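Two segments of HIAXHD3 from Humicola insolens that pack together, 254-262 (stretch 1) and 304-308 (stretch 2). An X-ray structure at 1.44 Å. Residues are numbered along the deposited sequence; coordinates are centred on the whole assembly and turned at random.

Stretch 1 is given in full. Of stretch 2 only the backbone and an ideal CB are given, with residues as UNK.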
ATOM      1  N   ASP A 254     -19.971  -8.816   2.177  1.00  6.17           N
ATOM      2  CA  ASP A 254     -20.760 -10.024   2.330  1.00  7.10           C
ATOM      3  C   ASP A 254     -19.997 -11.202   1.732  1.00  7.99           C
ATOM      4  O   ASP A 254     -19.418 -11.085   0.647  1.00  7.93           O
ATOM      5  CB  ASP A 254     -22.124  -9.893   1.631  1.00  9.79           C
ATOM      6  CG  ASP A 254     -22.032  -9.452   0.144  1.00 11.13           C
ATOM      7  OD1 ASP A 254     -21.430  -8.383  -0.157  1.00 15.00           O
ATOM      8  OD2 ASP A 254     -22.650 -10.109  -0.719  1.00 20.07           O
ATOM      9  N   ALA A 255     -19.989 -12.324   2.438  1.00  9.05           N
ATOM     10  CA  ALA A 255     -19.468 -13.577   1.871  1.00 10.22           C
ATOM     11  C   ALA A 255     -20.558 -14.262   1.040  1.00 10.83           C
ATOM     12  O   ALA A 255     -21.742 -13.888   1.113  1.00 12.07           O
ATOM     13  CB  ALA A 255     -18.955 -14.493   2.980  1.00 11.23           C
ATOM     14  N   PRO A 256     -20.178 -15.256   0.224  1.00 10.39           N
ATOM     15  CA  PRO A 256     -21.206 -15.936  -0.568  1.00 12.32           C
ATOM     16  C   PRO A 256     -22.349 -16.539   0.263  1.00 14.31           C
ATOM     17  O   PRO A 256     -23.467 -16.642  -0.239  1.00 15.48           O
ATOM     18  CB  PRO A 256     -20.415 -17.030  -1.296  1.00 13.40           C
ATOM     19  CG  PRO A 256     -19.053 -16.451  -1.425  1.00 12.17           C
ATOM     20  CD  PRO A 256     -18.821 -15.729  -0.124  1.00 11.41           C
ATOM     21  N   ASP A 257     -22.094 -16.905   1.517  1.00 13.80           N
ATOM     22  CA  ASP A 257     -23.150 -17.482   2.373  1.00 14.53           C
ATOM     23  C   ASP A 257     -24.102 -16.415   2.961  1.00 15.15           C
ATOM     24  O   ASP A 257     -25.028 -16.737   3.714  1.00 16.30           O
ATOM     25  CB  ASP A 257     -22.531 -18.396   3.452  1.00 14.98           C
ATOM     26  CG  ASP A 257     -21.774 -17.629   4.543  1.00 16.54           C
ATOM     27  OD1 ASP A 257     -21.566 -16.406   4.402  1.00 15.84           O
ATOM     28  OD2 ASP A 257     -21.402 -18.257   5.565  1.00 17.66           O
ATOM     29  N   GLY A 258     -23.891 -15.147   2.597  1.00 15.20           N
ATOM     30  CA  GLY A 258     -24.735 -14.043   3.090  1.00 15.07           C
ATOM     31  C   GLY A 258     -24.292 -13.405   4.403  1.00 14.34           C
ATOM     32  O   GLY A 258     -24.888 -12.422   4.866  1.00 15.45           O
ATOM     33  N   THR A 259     -23.253 -13.954   5.020  1.00 13.55           N
ATOM     34  CA  THR A 259     -22.759 -13.406   6.278  1.00 13.49           C
ATOM     35  C   THR A 259     -21.837 -12.238   5.977  1.00 11.60           C
ATOM     36  O   THR A 259     -21.046 -12.280   5.019  1.00 13.27           O
ATOM     37  CB  THR A 259     -21.965 -14.440   7.108  1.00 14.57           C
ATOM     38  OG1 THR A 259     -20.857 -14.933   6.331  1.00 18.11           O
ATOM     39  CG2 THR A 259     -22.854 -15.594   7.547  1.00 15.91           C
ATOM     40  N   TRP A 260     -21.925 -11.207   6.804  1.00  9.35           N
ATOM     41  CA  TRP A 260     -21.133 -10.001   6.625  1.00  8.29           C
ATOM     42  C   TRP A 260     -19.937  -9.935   7.533  1.00  7.43           C
ATOM     43  O   TRP A 260     -19.932 -10.516   8.608  1.00  8.57           O
ATOM     44  CB  TRP A 260     -22.007  -8.784   6.857  1.00  8.49           C
ATOM     45  CG  TRP A 260     -22.945  -8.531   5.720  1.00 10.64           C
ATOM     46  CD1 TRP A 260     -24.131  -9.207   5.399  1.00 10.84           C
ATOM     47  CD2 TRP A 260     -22.771  -7.531   4.685  1.00  9.70           C
ATOM     48  NE1 TRP A 260     -24.691  -8.665   4.283  1.00 10.61           N
ATOM     49  CE2 TRP A 260     -23.921  -7.667   3.788  1.00 10.09           C
ATOM     50  CE3 TRP A 260     -21.811  -6.561   4.421  1.00 11.23           C
ATOM     51  CZ2 TRP A 260     -24.092  -6.848   2.680  1.00 10.49           C
ATOM     52  CZ3 TRP A 260     -21.982  -5.739   3.300  1.00 11.66           C
ATOM     53  CH2 TRP A 260     -23.105  -5.883   2.451  1.00  9.61           C
ATOM     54  N   HIS A 261     -18.911  -9.222   7.088  1.00  6.68           N
ATOM     55  CA  HIS A 261     -17.644  -9.102   7.817  1.00  6.30           C
ATOM     56  C   HIS A 261     -17.161  -7.675   7.772  1.00  5.73           C
ATOM     57  O   HIS A 261     -17.357  -6.960   6.772  1.00  6.27           O
ATOM     58  CB  HIS A 261     -16.628 -10.061   7.205  1.00  7.73           C
ATOM     59  CG  HIS A 261     -17.074 -11.497   7.276  1.00  9.13           C
ATOM     60  ND1 HIS A 261     -16.741 -12.308   8.299  1.00 13.15           N
ATOM     61  CD2 HIS A 261     -17.940 -12.224   6.456  1.00 10.93           C
ATOM     62  CE1 HIS A 261     -17.329 -13.519   8.124  1.00 13.95           C
ATOM     63  NE2 HIS A 261     -18.068 -13.464   6.994  1.00 13.70           N
ATOM     64  N   TYR A 262     -16.522  -7.236   8.850  1.00  5.70           N
ATOM     65  CA  TYR A 262     -15.949  -5.881   8.895  1.00  4.83           C
ATOM     66  C   TYR A 262     -14.421  -6.051   8.733  1.00  4.70           C
ATOM     67  O   TYR A 262     -13.771  -6.794   9.511  1.00  4.78           O
ATOM     68  CB  TYR A 262     -16.352  -5.170  10.206  1.00  5.24           C
ATOM     69  CG  TYR A 262     -15.741  -3.796  10.408  1.00  5.64           C
ATOM     70  CD1 TYR A 262     -15.408  -2.973   9.318  1.00  6.23           C
ATOM     71  CD2 TYR A 262     -15.473  -3.315  11.696  1.00  5.99           C
ATOM     72  CE1 TYR A 262     -14.845  -1.721   9.503  1.00  6.21           C
ATOM     73  CE2 TYR A 262     -14.901  -2.088  11.887  1.00  6.02           C
ATOM     74  CZ  TYR A 262     -14.565  -1.303  10.804  1.00  5.22           C
ATOM     75  OH  TYR A 262     -13.988  -0.073  11.053  1.00  5.52           O
ATOM     76  N   UNK A 304     -13.535 -19.242   9.755  1.00  8.11           N
ATOM     77  CA  UNK A 304     -13.133 -18.838   8.424  1.00  7.92           C
ATOM     78  C   UNK A 304     -14.374 -18.306   7.669  1.00  7.46           C
ATOM     79  O   UNK A 304     -15.432 -18.894   7.716  1.00  7.93           O
ATOM     80  CB  UNK A 304     -12.485 -20.006   7.678  1.00  7.92           C
ATOM     81  N   UNK A 305     -14.260 -17.157   6.988  1.00  7.06           N
ATOM     82  CA  UNK A 305     -15.484 -16.596   6.371  1.00  7.27           C
ATOM     83  C   UNK A 305     -16.041 -17.423   5.218  1.00  8.05           C
ATOM     84  O   UNK A 305     -17.242 -17.362   4.942  1.00  9.59           O
ATOM     85  CB  UNK A 305     -15.198 -15.182   5.862  1.00  7.27           C
ATOM     86  N   UNK A 306     -15.175 -18.171   4.548  1.00  9.20           N
ATOM     87  CA  UNK A 306     -15.598 -19.062   3.471  1.00  8.77           C
ATOM     88  C   UNK A 306     -14.995 -20.428   3.710  1.00  9.14           C
ATOM     89  O   UNK A 306     -13.790 -20.531   3.905  1.00  9.03           O
ATOM     90  CB  UNK A 306     -15.189 -18.518   2.101  1.00  8.77           C
ATOM     91  N   UNK A 307     -15.839 -21.461   3.673  1.00 10.59           N
ATOM     92  CA  UNK A 307     -15.425 -22.850   3.937  1.00 11.31           C
ATOM     93  C   UNK A 307     -15.057 -23.517   2.630  1.00 12.26           C
ATOM     94  O   UNK A 307     -15.737 -23.317   1.628  1.00 13.81           O
ATOM     95  CB  UNK A 307     -16.530 -23.637   4.644  1.00 11.31           C
ATOM     96  N   UNK A 308     -13.979 -24.299   2.637  1.00 12.44           N
ATOM     97  CA  UNK A 308     -13.527 -25.005   1.434  1.00 13.23           C
ATOM     98  C   UNK A 308     -13.192 -24.055   0.297  1.00 12.72           C
ATOM     99  O   UNK A 308     -13.474 -24.338  -0.861  1.00 13.94           O
ATOM    100  CB  UNK A 308     -14.597 -25.996   0.972  1.00 13.23           C
TER

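Stretch 1 meets its partner with Ala 255, Pro 256 and Asp 257 of a type I beta turn that runs from Ala 255 to Gly 258, closed by Gly 258 N to Ala 255 O at 2.9 Å, and with the side chain of His 261. The positions of stretch 2 can be tested against that surface.

At position 304 the CA-to-CB bond points away, and the ideal CB finds no atom of stretch 1 within 5.5 Å. Phi/psi of -66/134 is open to most residues, so the contact sets no preference. The deposited residue is Ile 304, whose side chain makes no contact with stretch 1.

Position 305 is far more constrained. Its CB leaves sideways, yet the ideal CB lies 3.5 Å from His 261 CE1 and 4.8 Å from Ala 255 CB. A compact apolar group would suit this site beside an imidazole; alanine or proline would fit, and phi of -68° is compatible with a proline ring. The residue is Pro 305. Its CB sits over one face of the imidazole, 3.9 Å from the ring centroid of His 261 and 24° off the normal, a CH-pi contact. The ring is held from within stretch 1 by a hydrogen bond from His 261 NE2 to Thr 259 OG1 at 3.2 Å. The backbone contributes too: water 1 donates to Pro 305 O at 3.1 Å and accepts from Asp 257 N at 3.2 Å, bridging the stretches.

At position 306, phi/psi of -130/129 is extended, which beta-branched residues tolerate well. CB points sideways, 5.1 Å from Pro 256 CD, leaving room for one further carbon to reach an apolar patch; valine, isoleucine or leucine would be reasonable. Val 306, with chi1 at 174° (t), places its CG2 3.8 Å from Pro 256 CD and 4.2 Å from Ala 255 CB.

Position 307 has no atom of stretch 1 within 5.5 Å of its ideal CB, so a short side chain could not touch it. What stretch 1 offers at longer range is the carboxylate of Asp 257: OD1 already accepts from Thr 259 N at 3.0 Å, while OD2 has no partner within its own stretch. A long basic side chain, arginine or lysine, could answer it. Arg 307 does: its end comes nearer than its sideways CB suggests, and NH2 donates to Asp 257 OD2 at 2.9 Å in a nearly linear hydrogen bond (N-H...acceptor angle 176°) that is part of a salt bridge, with Asp 257 OD2 at the edge of the guanidinium, near its plane.

Position 308 is out of reach, and its positive phi (60/37) favours glycine, with asparagine a possible alternative. It is Gly 308.

Stretch 2, residues 304-308: IPVRG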
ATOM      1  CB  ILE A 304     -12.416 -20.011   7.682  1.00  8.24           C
ATOM      2  CG1 ILE A 304     -11.643 -19.490   6.465  1.00  9.51           C
ATOM      3  CG2 ILE A 304     -13.392 -21.149   7.370  1.00  9.68           C
ATOM      4  CD1 ILE A 304     -10.377 -18.760   6.830  1.00 13.28           C
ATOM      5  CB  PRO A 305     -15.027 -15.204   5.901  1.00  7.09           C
ATOM      6  CG  PRO A 305     -13.885 -14.864   6.852  1.00  7.61           C
ATOM      7  CD  PRO A 305     -13.163 -16.176   7.046  1.00  7.25           C
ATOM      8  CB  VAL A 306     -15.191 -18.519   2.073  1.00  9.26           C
ATOM      9  CG1 VAL A 306     -15.491 -19.522   0.959  1.00 10.59           C
ATOM     10  CG2 VAL A 306     -15.931 -17.223   1.809  1.00  9.67           C
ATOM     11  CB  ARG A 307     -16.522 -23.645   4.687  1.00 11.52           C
ATOM     12  CG  ARG A 307     -16.798 -23.065   6.084  1.00 11.88           C
ATOM     13  CD  ARG A 307     -18.198 -23.393   6.622  1.00 10.85           C
ATOM     14  NE  ARG A 307     -19.253 -22.736   5.863  1.00 10.36           N
ATOM     15  CZ  ARG A 307     -19.643 -21.479   6.030  1.00  9.76           C
ATOM     16  NH1 ARG A 307     -19.062 -20.682   6.931  1.00 10.33           N
ATOM     17  NH2 ARG A 307     -20.627 -21.012   5.277  1.00 12.80           N
TER
HETATM   18  O   HOH W   1     -19.278 -17.936   2.681  1.00 15.46           O
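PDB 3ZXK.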